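Local coordinates for glutathione S-transferase omega-like 2 (Saccharomyces cerevisiae, PDB 5LKB), which acts as a glutathione-dependent '1-Cys' thiol transferase, reduces dehydroascorbate and dimethylarsinic acid, and reacts with glutathionyl-(hydro)quinones, at residues G11-Q16 with V223-F228; V42-P47 with F339-L344; D217-G222 with I288-T293; V302-C307 with R348-I353. One frame throughout, in Å; residues are numbered along the deposited sequence.

Contact 1: residues G11-Q16 with V223-F228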
loop_
_atom_site.group_PDB
_atom_site.type_symbol
_atom_site.label_atom_id
_atom_site.label_comp_id
_atom_site.label_asym_id
_atom_site.label_seq_id
_atom_site.Cartn_x
_atom_site.Cartn_y
_atom_site.Cartn_z
ATOM N N GLY A 11 14.229 -12.150 13.543
ATOM C CA GLY A 11 13.821 -11.063 12.644
ATOM C C GLY A 11 12.829 -10.072 13.251
ATOM O O GLY A 11 12.111 -9.353 12.540
ATOM N N ALA A 12 12.768 -10.010 14.572
ATOM C CA ALA A 12 11.882 -9.094 15.264
ATOM C C ALA A 12 12.604 -7.794 15.628
ATOM O O ALA A 12 13.826 -7.753 15.826
ATOM C CB ALA A 12 11.303 -9.774 16.518
ATOM N N PHE A 13 11.823 -6.718 15.682
ATOM C CA PHE A 13 12.307 -5.395 16.053
ATOM C C PHE A 13 12.114 -5.200 17.547
ATOM O O PHE A 13 10.992 -5.347 18.063
ATOM C CB PHE A 13 11.499 -4.327 15.324
ATOM C CG PHE A 13 11.710 -2.946 15.870
ATOM C CD1 PHE A 13 12.935 -2.354 15.773
ATOM C CD2 PHE A 13 10.696 -2.265 16.444
ATOM C CE1 PHE A 13 13.138 -1.095 16.257
ATOM C CE2 PHE A 13 10.906 -1.001 16.963
ATOM C CZ PHE A 13 12.113 -0.421 16.855
ATOM N N LYS A 14 13.220 -4.887 18.246
ATOM C CA LYS A 14 13.226 -4.717 19.708
ATOM C C LYS A 14 13.660 -3.279 19.973
ATOM O O LYS A 14 14.843 -2.951 19.886
ATOM C CB LYS A 14 14.191 -5.727 20.327
ATOM N N ARG A 15 12.688 -2.408 20.227
ATOM C CA ARG A 15 12.987 -1.009 20.480
ATOM C C ARG A 15 13.851 -0.918 21.746
ATOM O O ARG A 15 13.538 -1.547 22.758
ATOM C CB ARG A 15 11.695 -0.216 20.646
ATOM C CG ARG A 15 11.876 1.253 20.924
ATOM C CD ARG A 15 10.572 2.022 20.910
ATOM N NE ARG A 15 9.938 1.949 19.597
ATOM C CZ ARG A 15 10.229 2.704 18.571
ATOM N NH1 ARG A 15 11.172 3.633 18.642
ATOM N NH2 ARG A 15 9.572 2.482 17.412
ATOM N N GLN A 16 14.914 -0.125 21.661
ATOM C CA GLN A 16 15.783 0.106 22.822
ATOM C C GLN A 16 15.068 0.920 23.891
ATOM O O GLN A 16 14.218 1.766 23.610
ATOM C CB GLN A 16 17.023 0.856 22.368
ATOM C CG GLN A 16 16.846 2.365 22.051
ATOM C CD GLN A 16 18.136 3.038 21.559
ATOM O OE1 GLN A 16 19.036 2.374 21.012
ATOM N NE2 GLN A 16 18.232 4.366 21.747
ATOM N N VAL A 223 2.955 -0.790 14.761
ATOM C CA VAL A 223 3.255 -0.592 13.328
ATOM C C VAL A 223 4.724 -0.782 13.027
ATOM O O VAL A 223 5.078 -1.267 11.958
ATOM C CB VAL A 223 2.760 0.751 12.794
ATOM C CG1 VAL A 223 1.250 0.870 12.954
ATOM C CG2 VAL A 223 3.463 1.968 13.470
ATOM N N TYR A 224 5.641 -0.472 13.981
ATOM C CA TYR A 224 7.071 -0.634 13.771
ATOM C C TYR A 224 7.504 -2.096 13.884
ATOM O O TYR A 224 8.304 -2.564 13.079
ATOM C CB TYR A 224 7.846 0.178 14.801
ATOM C CG TYR A 224 7.882 1.659 14.495
ATOM C CD1 TYR A 224 8.814 2.170 13.638
ATOM C CD2 TYR A 224 7.044 2.528 15.126
ATOM C CE1 TYR A 224 8.895 3.530 13.357
ATOM C CE2 TYR A 224 7.073 3.916 14.831
ATOM C CZ TYR A 224 8.054 4.411 13.981
ATOM O OH TYR A 224 8.168 5.788 13.693
ATOM N N LYS A 225 6.949 -2.824 14.872
ATOM C CA LYS A 225 7.203 -4.274 14.931
ATOM C C LYS A 225 6.717 -4.985 13.660
ATOM O O LYS A 225 7.339 -5.963 13.218
ATOM C CB LYS A 225 6.559 -4.840 16.199
ATOM C CG LYS A 225 7.202 -4.326 17.512
ATOM C CD LYS A 225 6.621 -4.999 18.748
ATOM C CE LYS A 225 5.228 -4.545 18.987
ATOM N NZ LYS A 225 4.671 -5.082 20.266
ATOM N N THR A 226 5.635 -4.463 13.052
ATOM C CA THR A 226 5.143 -4.991 11.777
ATOM C C THR A 226 6.080 -4.620 10.632
ATOM O O THR A 226 6.515 -5.494 9.890
ATOM C CB THR A 226 3.732 -4.465 11.520
ATOM O OG1 THR A 226 2.844 -4.846 12.560
ATOM C CG2 THR A 226 3.204 -4.990 10.206
ATOM N N GLY A 227 6.382 -3.331 10.457
ATOM C CA GLY A 227 7.084 -2.915 9.258
ATOM C C GLY A 227 8.554 -3.231 9.262
ATOM O O GLY A 227 9.153 -3.383 8.193
ATOM N N PHE A 228 9.162 -3.270 10.456
ATOM C CA PHE A 228 10.563 -3.610 10.591
ATOM C C PHE A 228 10.780 -5.118 10.744
ATOM O O PHE A 228 11.929 -5.558 10.776
ATOM C CB PHE A 228 11.170 -2.890 11.795
ATOM C CG PHE A 228 11.411 -1.396 11.646
ATOM C CD1 PHE A 228 11.517 -0.763 10.414
ATOM C CD2 PHE A 228 11.623 -0.628 12.818
ATOM C CE1 PHE A 228 11.829 0.578 10.325
ATOM C CE2 PHE A 228 11.896 0.719 12.718
ATOM C CZ PHE A 228 12.008 1.312 11.487
HETATM O O HOH W 1 9.116 -7.098 15.063
#

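Contact 2: residues V42-P47 with F339-L344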
loop_
_atom_site.group_PDB
_atom_site.type_symbol
_atom_site.label_atom_id
_atom_site.label_comp_id
_atom_site.label_asym_id
_atom_site.label_seq_id
_atom_site.Cartn_x
_atom_site.Cartn_y
_atom_site.Cartn_z
ATOM N N VAL A 42 13.753 17.761 17.612
ATOM C CA VAL A 42 12.787 16.805 17.093
ATOM C C VAL A 42 13.092 16.511 15.641
ATOM O O VAL A 42 13.858 17.214 14.980
ATOM C CB VAL A 42 11.342 17.332 17.164
ATOM C CG1 VAL A 42 10.967 17.732 18.577
ATOM C CG2 VAL A 42 11.168 18.539 16.274
ATOM N N SER A 43 12.465 15.435 15.150
ATOM C CA SER A 43 12.125 15.302 13.733
ATOM C C SER A 43 10.629 15.440 13.586
ATOM O O SER A 43 9.877 14.890 14.367
ATOM C CB SER A 43 12.552 13.961 13.146
ATOM O OG SER A 43 12.025 13.773 11.826
ATOM N N LEU A 44 10.179 16.178 12.551
ATOM C CA LEU A 44 8.748 16.203 12.227
ATOM C C LEU A 44 8.236 14.888 11.630
ATOM O O LEU A 44 7.024 14.659 11.678
ATOM C CB LEU A 44 8.496 17.315 11.221
ATOM C CG LEU A 44 8.581 18.749 11.708
ATOM C CD1 LEU A 44 8.671 19.751 10.595
ATOM C CD2 LEU A 44 7.352 19.002 12.557
ATOM N N ALA A 45 9.105 13.983 11.234
ATOM C CA ALA A 45 8.659 12.691 10.707
ATOM C C ALA A 45 8.293 11.715 11.824
ATOM O O ALA A 45 7.496 10.774 11.612
ATOM C CB ALA A 45 9.756 12.056 9.877
ATOM N N CYS A 46 8.906 11.922 13.031
ATOM C CA CYS A 46 8.872 10.928 14.094
ATOM C C CYS A 46 7.598 11.079 14.904
ATOM O O CYS A 46 7.355 12.165 15.437
ATOM C CB CYS A 46 10.063 11.159 15.052
ATOM S SG CYS A 46 9.998 10.171 16.529
ATOM N N PRO A 47 6.808 10.016 15.110
ATOM C CA PRO A 47 5.574 10.133 15.879
ATOM C C PRO A 47 5.819 10.306 17.376
ATOM O O PRO A 47 4.926 10.765 18.099
ATOM C CB PRO A 47 4.859 8.796 15.578
ATOM C CG PRO A 47 5.940 7.839 15.354
ATOM C CD PRO A 47 6.994 8.615 14.598
ATOM N N PHE A 339 3.412 16.385 6.407
ATOM C CA PHE A 339 3.339 15.174 5.616
ATOM C C PHE A 339 4.518 14.993 4.664
ATOM O O PHE A 339 4.797 13.849 4.288
ATOM C CB PHE A 339 2.026 15.132 4.830
ATOM C CG PHE A 339 0.783 14.962 5.713
ATOM C CD1 PHE A 339 0.590 13.779 6.431
ATOM C CD2 PHE A 339 -0.146 15.975 5.851
ATOM C CE1 PHE A 339 -0.512 13.613 7.225
ATOM C CE2 PHE A 339 -1.270 15.819 6.656
ATOM C CZ PHE A 339 -1.472 14.664 7.350
ATOM N N ASP A 340 5.225 16.045 4.244
ATOM C CA ASP A 340 6.413 15.838 3.448
ATOM C C ASP A 340 7.496 15.184 4.275
ATOM O O ASP A 340 8.094 14.213 3.825
ATOM C CB ASP A 340 6.914 17.130 2.822
ATOM C CG ASP A 340 5.932 17.721 1.806
ATOM O OD1 ASP A 340 5.251 16.987 1.105
ATOM O OD2 ASP A 340 5.804 18.942 1.732
ATOM N N HIS A 341 7.732 15.685 5.470
ATOM C CA HIS A 341 8.734 15.053 6.322
ATOM C C HIS A 341 8.350 13.613 6.645
ATOM O O HIS A 341 9.208 12.724 6.641
ATOM C CB HIS A 341 8.915 15.827 7.633
ATOM C CG HIS A 341 9.815 17.020 7.514
ATOM N ND1 HIS A 341 10.949 17.186 8.291
ATOM C CD2 HIS A 341 9.758 18.082 6.681
ATOM C CE1 HIS A 341 11.563 18.287 7.911
ATOM N NE2 HIS A 341 10.857 18.861 6.953
ATOM N N ILE A 342 7.075 13.380 6.963
ATOM C CA ILE A 342 6.590 12.042 7.272
ATOM C C ILE A 342 6.872 11.077 6.114
ATOM O O ILE A 342 7.496 10.032 6.277
ATOM C CB ILE A 342 5.106 12.079 7.637
ATOM C CG1 ILE A 342 4.903 12.738 9.015
ATOM C CG2 ILE A 342 4.455 10.720 7.594
ATOM C CD1 ILE A 342 3.495 13.140 9.299
ATOM N N LYS A 343 6.360 11.407 4.923
ATOM C CA LYS A 343 6.503 10.467 3.821
ATOM C C LYS A 343 7.933 10.290 3.377
ATOM O O LYS A 343 8.368 9.142 3.070
ATOM C CB LYS A 343 5.621 10.899 2.630
ATOM C CG LYS A 343 4.120 10.735 2.935
ATOM C CD LYS A 343 3.226 11.369 1.870
ATOM C CE LYS A 343 3.306 10.699 0.523
ATOM N NZ LYS A 343 2.495 9.516 0.538
ATOM N N LEU A 344 8.667 11.396 3.280
ATOM C CA LEU A 344 10.061 11.310 2.859
ATOM C C LEU A 344 10.907 10.542 3.861
ATOM O O LEU A 344 11.699 9.681 3.490
ATOM C CB LEU A 344 10.638 12.713 2.623
ATOM C CG LEU A 344 10.120 13.480 1.403
ATOM C CD1 LEU A 344 10.548 14.929 1.542
ATOM C CD2 LEU A 344 10.716 12.815 0.140
HETATM O O HOH W 2 12.355 16.097 10.492
#

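Contact 3: residues D217-G222 with I288-T293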
loop_
_atom_site.group_PDB
_atom_site.type_symbol
_atom_site.label_atom_id
_atom_site.label_comp_id
_atom_site.label_asym_id
_atom_site.label_seq_id
_atom_site.Cartn_x
_atom_site.Cartn_y
_atom_site.Cartn_z
ATOM N N ASP A 217 1.880 -0.881 22.777
ATOM C CA ASP A 217 2.451 -2.121 22.311
ATOM C C ASP A 217 1.887 -2.512 20.961
ATOM O O ASP A 217 2.602 -3.109 20.153
ATOM C CB ASP A 217 2.188 -3.254 23.297
ATOM C CG ASP A 217 3.132 -3.196 24.511
ATOM O OD1 ASP A 217 4.366 -2.981 24.363
ATOM O OD2 ASP A 217 2.596 -3.358 25.632
ATOM N N SER A 218 0.600 -2.259 20.758
ATOM C CA SER A 218 -0.140 -2.795 19.623
ATOM C C SER A 218 -0.295 -1.823 18.456
ATOM O O SER A 218 -0.599 -2.292 17.362
ATOM C CB SER A 218 -1.529 -3.306 20.018
ATOM O OG SER A 218 -2.439 -2.214 20.380
ATOM N N ILE A 219 -0.127 -0.516 18.640
ATOM C CA ILE A 219 -0.407 0.474 17.601
ATOM C C ILE A 219 0.811 1.361 17.431
ATOM O O ILE A 219 1.437 1.392 16.372
ATOM C CB ILE A 219 -1.707 1.243 17.916
ATOM C CG1 ILE A 219 -2.901 0.264 17.893
ATOM C CG2 ILE A 219 -1.906 2.396 16.951
ATOM C CD1 ILE A 219 -4.197 0.721 18.399
ATOM N N ASN A 220 1.154 2.130 18.476
ATOM C CA ASN A 220 2.287 3.050 18.364
ATOM C C ASN A 220 3.552 2.324 17.952
ATOM O O ASN A 220 4.220 2.679 16.965
ATOM C CB ASN A 220 2.553 3.824 19.667
ATOM C CG ASN A 220 1.439 4.716 20.097
ATOM O OD1 ASN A 220 0.701 5.344 19.297
ATOM N ND2 ASN A 220 1.357 4.888 21.392
ATOM N N ASN A 221 3.957 1.303 18.755
ATOM C CA ASN A 221 5.061 0.430 18.414
ATOM C C ASN A 221 4.615 -0.753 17.553
ATOM O O ASN A 221 5.456 -1.350 16.887
ATOM C CB ASN A 221 5.775 -0.087 19.689
ATOM C CG ASN A 221 7.172 -0.513 19.410
ATOM O OD1 ASN A 221 7.952 0.118 18.675
ATOM N ND2 ASN A 221 7.563 -1.629 20.024
ATOM N N GLY A 222 3.314 -1.062 17.553
ATOM C CA GLY A 222 2.850 -2.193 16.754
ATOM C C GLY A 222 3.140 -2.018 15.272
ATOM O O GLY A 222 3.570 -2.956 14.610
ATOM N N ILE A 288 -3.356 12.391 22.132
ATOM C CA ILE A 288 -2.113 12.844 21.530
ATOM C C ILE A 288 -1.282 11.657 21.092
ATOM O O ILE A 288 -0.792 11.596 19.958
ATOM C CB ILE A 288 -1.369 13.792 22.493
ATOM C CG1 ILE A 288 -2.200 15.067 22.684
ATOM C CG2 ILE A 288 0.046 14.093 21.969
ATOM C CD1 ILE A 288 -1.689 15.996 23.753
ATOM N N ARG A 289 -1.115 10.688 21.978
ATOM C CA ARG A 289 -0.268 9.551 21.706
ATOM C C ARG A 289 -0.852 8.705 20.584
ATOM O O ARG A 289 -0.095 8.255 19.722
ATOM C CB ARG A 289 -0.040 8.723 22.976
ATOM C CG ARG A 289 0.902 9.428 24.011
ATOM C CD ARG A 289 0.787 8.674 25.385
ATOM N NE ARG A 289 1.042 7.259 25.220
ATOM C CZ ARG A 289 1.891 6.509 25.874
ATOM N NH1 ARG A 289 2.656 7.015 26.845
ATOM N NH2 ARG A 289 1.953 5.207 25.585
ATOM N N LEU A 290 -2.166 8.518 20.556
ATOM C CA LEU A 290 -2.764 7.734 19.461
ATOM C C LEU A 290 -2.647 8.504 18.159
ATOM O O LEU A 290 -2.394 7.895 17.098
ATOM C CB LEU A 290 -4.226 7.427 19.750
ATOM C CG LEU A 290 -4.993 6.641 18.667
ATOM C CD1 LEU A 290 -4.343 5.314 18.472
ATOM C CD2 LEU A 290 -6.425 6.471 19.045
ATOM N N TYR A 291 -2.880 9.809 18.192
ATOM C CA TYR A 291 -2.909 10.629 16.970
ATOM C C TYR A 291 -1.619 10.507 16.156
ATOM O O TYR A 291 -1.656 10.461 14.907
ATOM C CB TYR A 291 -3.078 12.111 17.346
ATOM C CG TYR A 291 -2.981 13.097 16.183
ATOM C CD1 TYR A 291 -1.779 13.618 15.850
ATOM C CD2 TYR A 291 -4.075 13.460 15.430
ATOM C CE1 TYR A 291 -1.618 14.495 14.816
ATOM C CE2 TYR A 291 -3.946 14.366 14.370
ATOM C CZ TYR A 291 -2.737 14.898 14.087
ATOM O OH TYR A 291 -2.569 15.786 13.043
ATOM N N THR A 292 -0.468 10.543 16.794
ATOM C CA THR A 292 0.768 10.624 16.027
ATOM C C THR A 292 0.948 9.369 15.163
ATOM O O THR A 292 1.548 9.442 14.091
ATOM C CB THR A 292 1.966 10.941 16.891
ATOM O OG1 THR A 292 2.103 9.877 17.835
ATOM C CG2 THR A 292 1.807 12.299 17.638
ATOM N N THR A 293 0.399 8.236 15.598
ATOM C CA THR A 293 0.391 7.038 14.767
ATOM C C THR A 293 -0.697 7.128 13.714
ATOM O O THR A 293 -0.479 6.803 12.526
ATOM C CB THR A 293 0.219 5.782 15.611
ATOM O OG1 THR A 293 1.327 5.684 16.519
ATOM C CG2 THR A 293 0.175 4.532 14.732
HETATM O O HOH W 3 3.792 5.013 15.477
#

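Contact 4: residues V302-C307 with R348-I353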
loop_
_atom_site.group_PDB
_atom_site.type_symbol
_atom_site.label_atom_id
_atom_site.label_comp_id
_atom_site.label_asym_id
_atom_site.label_seq_id
_atom_site.Cartn_x
_atom_site.Cartn_y
_atom_site.Cartn_z
ATOM N N VAL A 302 0.407 2.036 5.917
ATOM C CA VAL A 302 -0.278 1.090 5.031
ATOM C C VAL A 302 0.678 0.529 3.959
ATOM O O VAL A 302 0.904 -0.691 3.894
ATOM C CB VAL A 302 -1.517 1.733 4.401
ATOM C CG1 VAL A 302 -2.100 0.840 3.291
ATOM C CG2 VAL A 302 -2.587 1.928 5.434
ATOM N N GLN A 303 1.273 1.382 3.142
ATOM C CA GLN A 303 2.146 0.911 2.073
ATOM C C GLN A 303 3.503 0.475 2.565
ATOM O O GLN A 303 4.051 -0.546 2.113
ATOM C CB GLN A 303 2.303 1.985 1.006
ATOM C CG GLN A 303 2.989 1.609 -0.269
ATOM C CD GLN A 303 4.482 1.474 -0.188
ATOM O OE1 GLN A 303 5.154 2.195 0.545
ATOM N NE2 GLN A 303 5.028 0.539 -0.949
ATOM N N HIS A 304 4.104 1.284 3.410
ATOM C CA HIS A 304 5.504 1.187 3.706
ATOM C C HIS A 304 5.755 0.153 4.785
ATOM O O HIS A 304 6.758 -0.610 4.705
ATOM C CB HIS A 304 6.017 2.541 4.181
ATOM C CG HIS A 304 7.477 2.567 4.498
ATOM N ND1 HIS A 304 8.477 2.543 3.536
ATOM C CD2 HIS A 304 8.095 2.686 5.703
ATOM C CE1 HIS A 304 9.652 2.590 4.160
ATOM N NE2 HIS A 304 9.439 2.654 5.468
ATOM N N PHE A 305 4.934 0.128 5.822
ATOM C CA PHE A 305 5.035 -0.890 6.864
ATOM C C PHE A 305 4.065 -2.058 6.638
ATOM O O PHE A 305 3.960 -2.962 7.468
ATOM C CB PHE A 305 4.803 -0.291 8.269
ATOM C CG PHE A 305 5.988 0.486 8.843
ATOM C CD1 PHE A 305 7.266 0.500 8.232
ATOM C CD2 PHE A 305 5.861 1.158 10.063
ATOM C CE1 PHE A 305 8.391 1.159 8.797
ATOM C CE2 PHE A 305 6.963 1.773 10.646
ATOM C CZ PHE A 305 8.233 1.810 9.993
ATOM N N LYS A 306 3.389 -2.105 5.497
ATOM C CA LYS A 306 2.549 -3.229 5.114
ATOM C C LYS A 306 1.418 -3.469 6.085
ATOM O O LYS A 306 0.885 -4.590 6.199
ATOM C CB LYS A 306 3.358 -4.514 4.816
ATOM C CG LYS A 306 4.524 -4.305 3.869
ATOM C CD LYS A 306 5.307 -5.618 3.699
ATOM C CE LYS A 306 6.432 -5.421 2.657
ATOM N NZ LYS A 306 7.479 -4.300 2.826
ATOM N N CYS A 307 0.923 -2.377 6.709
ATOM C CA CYS A 307 -0.169 -2.465 7.648
ATOM C C CYS A 307 -1.438 -2.192 6.871
ATOM O O CYS A 307 -2.049 -1.136 6.941
ATOM C CB CYS A 307 0.040 -1.389 8.685
ATOM S SG CYS A 307 1.346 -1.810 9.926
ATOM N N ARG A 348 12.501 7.177 2.242
ATOM C CA ARG A 348 13.872 7.436 1.817
ATOM C C ARG A 348 14.912 6.909 2.780
ATOM O O ARG A 348 16.057 6.738 2.364
ATOM C CB ARG A 348 14.114 8.933 1.650
ATOM C CG ARG A 348 13.166 9.665 0.704
ATOM C CD ARG A 348 13.336 9.128 -0.711
ATOM N NE ARG A 348 12.586 9.945 -1.663
ATOM C CZ ARG A 348 12.973 11.119 -2.140
ATOM N NH1 ARG A 348 14.176 11.629 -1.797
ATOM N NH2 ARG A 348 12.160 11.820 -2.906
ATOM N N SER A 349 14.552 6.590 4.019
ATOM C CA SER A 349 15.565 6.139 4.971
ATOM C C SER A 349 15.611 4.634 5.165
ATOM O O SER A 349 16.662 4.115 5.533
ATOM C CB SER A 349 15.334 6.769 6.344
ATOM O OG SER A 349 15.231 8.177 6.299
ATOM N N HIS A 350 14.564 3.893 4.838
ATOM C CA HIS A 350 14.479 2.480 5.181
ATOM C C HIS A 350 14.794 1.655 3.939
ATOM O O HIS A 350 13.909 1.120 3.260
ATOM C CB HIS A 350 13.121 2.121 5.745
ATOM C CG HIS A 350 12.834 2.812 7.003
ATOM N ND1 HIS A 350 11.575 3.129 7.427
ATOM C CD2 HIS A 350 13.685 3.250 7.963
ATOM C CE1 HIS A 350 11.646 3.737 8.591
ATOM N NE2 HIS A 350 12.920 3.822 8.938
ATOM N N THR A 351 16.095 1.500 3.671
ATOM C CA THR A 351 16.567 0.823 2.463
ATOM C C THR A 351 16.185 -0.636 2.396
ATOM O O THR A 351 16.092 -1.179 1.285
ATOM C CB THR A 351 18.110 0.901 2.428
ATOM O OG1 THR A 351 18.517 2.243 2.732
ATOM C CG2 THR A 351 18.623 0.513 1.065
ATOM N N ARG A 352 16.008 -1.304 3.531
ATOM C CA ARG A 352 15.633 -2.712 3.512
ATOM C C ARG A 352 14.149 -2.930 3.298
ATOM O O ARG A 352 13.710 -4.077 3.115
ATOM C CB ARG A 352 16.086 -3.419 4.776
ATOM C CG ARG A 352 17.614 -3.386 4.952
ATOM C CD ARG A 352 18.086 -4.556 5.832
ATOM N NE ARG A 352 17.674 -4.345 7.203
ATOM C CZ ARG A 352 18.255 -3.471 8.029
ATOM N NH1 ARG A 352 19.276 -2.735 7.603
ATOM N NH2 ARG A 352 17.824 -3.320 9.286
ATOM N N ILE A 353 13.381 -1.851 3.241
ATOM C CA ILE A 353 11.976 -1.877 2.864
ATOM C C ILE A 353 11.774 -1.334 1.456
ATOM O O ILE A 353 11.048 -1.917 0.649
ATOM C CB ILE A 353 11.144 -1.081 3.892
ATOM C CG1 ILE A 353 11.124 -1.763 5.255
ATOM C CG2 ILE A 353 9.688 -0.924 3.389
ATOM C CD1 ILE A 353 10.595 -0.862 6.342
HETATM O O HOH W 4 9.169 -3.928 0.654
#

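Contact 1: residues G11-Q16 with V223-F228
The Phe13 ring has Phe228 over one face and the backbone N of Arg15 over the other, this second neighbour shifted toward the rim. Phe228 presents its edge: CD2 stands over the middle of the Phe13 ring in a T-shaped pair, centroids 5.1 Å apart and planes at 72°. The Tyr224 ring in turn carries Arg15 on one face, with Phe228 CZ at its edge. Here the guanidinium does not lie flat; its plane is turned 81° from the ring, so that NH2 comes down end-on to a cation-pi contact, 3.4 Å from Tyr224 CD2. Phe13 CZ lies over one guanidinium face, toward its rim. The Arg15 chain reaches this place by leaving the backbone extended and bending at chi3 (-62°), and its NE is held by Asn221. Arg15 binds glutathione, and Tyr224 lies about 6 Å from the nucleophile Cys46 between nearest side-chain atoms, so the modelled N-terminal loop covers helix 222-227 of the helical GST domain beside the active site. Tyr224 CB also packs 3.9 Å from Phe13 CE2, and its hydroxyl reaches Tyr346 and a glycerol. An alanine in place of Phe13 would remove the ring face on which the Phe228 edge rests and would probably loosen the loop that delivers Arg15. Polar linkage between the segments runs through one water, which accepts from Phe13 N at 2.8 Å and donates to Lys225 O at 2.8 Å. Lys225 itself contributes aliphatic carbon, CG lying 4.0 Å from Phe13 O, while its NZ turns off to the carbonyl of Asp217.

Contact 2: residues V42-P47 with F339-L344
His341 reaches out from helix 339-349 to the loop just ahead of the catalytic cysteine. Its CB rests 3.9 Å from Leu44 CB and faces the backbone N of Ala45; CG keeps to the same Leu44 CB. At ND1 the ring meets a water 2.8 Å away, lying in the ring plane at its edge. That water is also bound to Ser43 OG, and it accepts from Leu44 N at 3.0 Å. Leu44 CD1 sits over one ring face, 4.1 Å from the centroid, as a CH-pi contact, and at the tip NE2 bonds to the carbonyl of Val128. Nearer the helix backbone, Ala45 CA is 4.1 Å from Ile342 CA and Ala45 CB 3.3 Å from His341 O, a spot that suits a methyl group. Ser43 OG accepts from Ala45 N in an ST turn, shaping the loop between strand 38-42 and helix 47-58 of the thioredoxin-like domain. Cys46 points away and serves as N-cap of helix 47-58, its sulfur capping a backbone N, an arrangement that probably favours the thiolate. With no direct hydrogen bond across, the contact relies on water and apolar packing, and NE2, facing a carbonyl, should carry a proton.

Contact 3: residues D217-G222 with I288-T293
The last turn of helix 205-220 and an early part of helix 285-304 run in broadly the same direction, nearest at Asn220 and Thr293, whose CA atoms are 5.7 Å apart. Both helices belong to the all-helical C-terminal domain of the GST fold, and the first widens into a pi-type turn at 217-220 before the chain continues as helix 222-227. Gly222 suits the close turn between the two helices, because a CB there would clash with Ser218 O. Ile219 makes the apolar part of the contact. Its CG2, anti to the backbone N, touches Thr293 CG2 at 3.7 Å and Leu290 CD1 at 4.1 Å, and Val249 of helix 232-264 packs against both Ile219 and Leu290, so branched aliphatic groups fit this layer between helices. Leu290 brings CD1 within reach because its CG also stands anti to the backbone N (chi1 178°). Asn220 carries the polar part: CG, anti to the carbonyl carbon (chi1 -63°), directs the amide between the Arg289 carbonyl and the Thr293 hydroxyl, a buried polar setting in which a short amide is at home. Alongside, Arg289 lies against Asn212 and Tyr216 of helix 205-220, with Arg51 close by as a like charge. Thr293 serves both halves of the contact, turning its methyl to Ile219 and its hydroxyl to Asn220; OG1 sits 3.4 Å from Asn220 CA. One water closes this side, donating one hydrogen to Asn220 O and one to Thr293 OG1, each bond 2.8 Å long.

Contact 4: residues V302-C307 with R348-I353
With CG anti to its backbone N (chi1 -179°), His304 sends its ring away from the end of helix 285-304 to meet His350. His350 has CG anti to its carbonyl carbon and crosses His304 at about a right angle; the imidazoles join rim to rim, planes 25° apart. His304 NE2 and His350 ND1 share a nearly straight hydrogen bond of 2.9 Å (167°). Ile353, with CG2 anti to its backbone N, lays that methyl over one face of the His304 ring, 3.9 Å from the centroid, and tightly against His304 O at 3.2 Å. Its other branch ends in CD1, which touches the edge of the Phe305 ring 3.9 Å from CE1. Lys306, in left-handed backbone geometry, runs extended until a bend at chi4, where NZ gives a hydrogen to a water that donates to Ile353 O. An alanine in place of His304 would remove the ring under Ile353 CG2 and would probably leave His350 ND1 without this partner. The contact ties two helix ends of the C-terminal domain together near the dimer partner, while His350 NE2 binds a glycerol. Because one ring nitrogen must accept, at least one of the rings is probably neutral, not imidazolium.

Contact 2, holding the nucleophile Cys46, joins the thioredoxin-like and helical domains; contact 1 lays the N-terminal loop on helix 222-227, and contacts 3 and 4 lie within the helical domain. Contact 1 touches contact 2 where Tyr224 OH packs against Pro47 CD at 3.2 Å. Contact 3 reaches contact 1 through Arg15 NE and Asn221 OD1 (2.9 Å), so the helix break at Asn221 probably helps position this glutathione-binding arginine, and contact 2 through Thr292 and Pro47. Contacts 1 and 4 share an aromatic cluster, Tyr224 and Phe228 packing edge-to-face on Phe305. Contacts 2 and 4 use helix 339-349. Glycerol, probably from the crystallisation liquor, bonds to Tyr224 and His350 and may mark a pocket beside the active site.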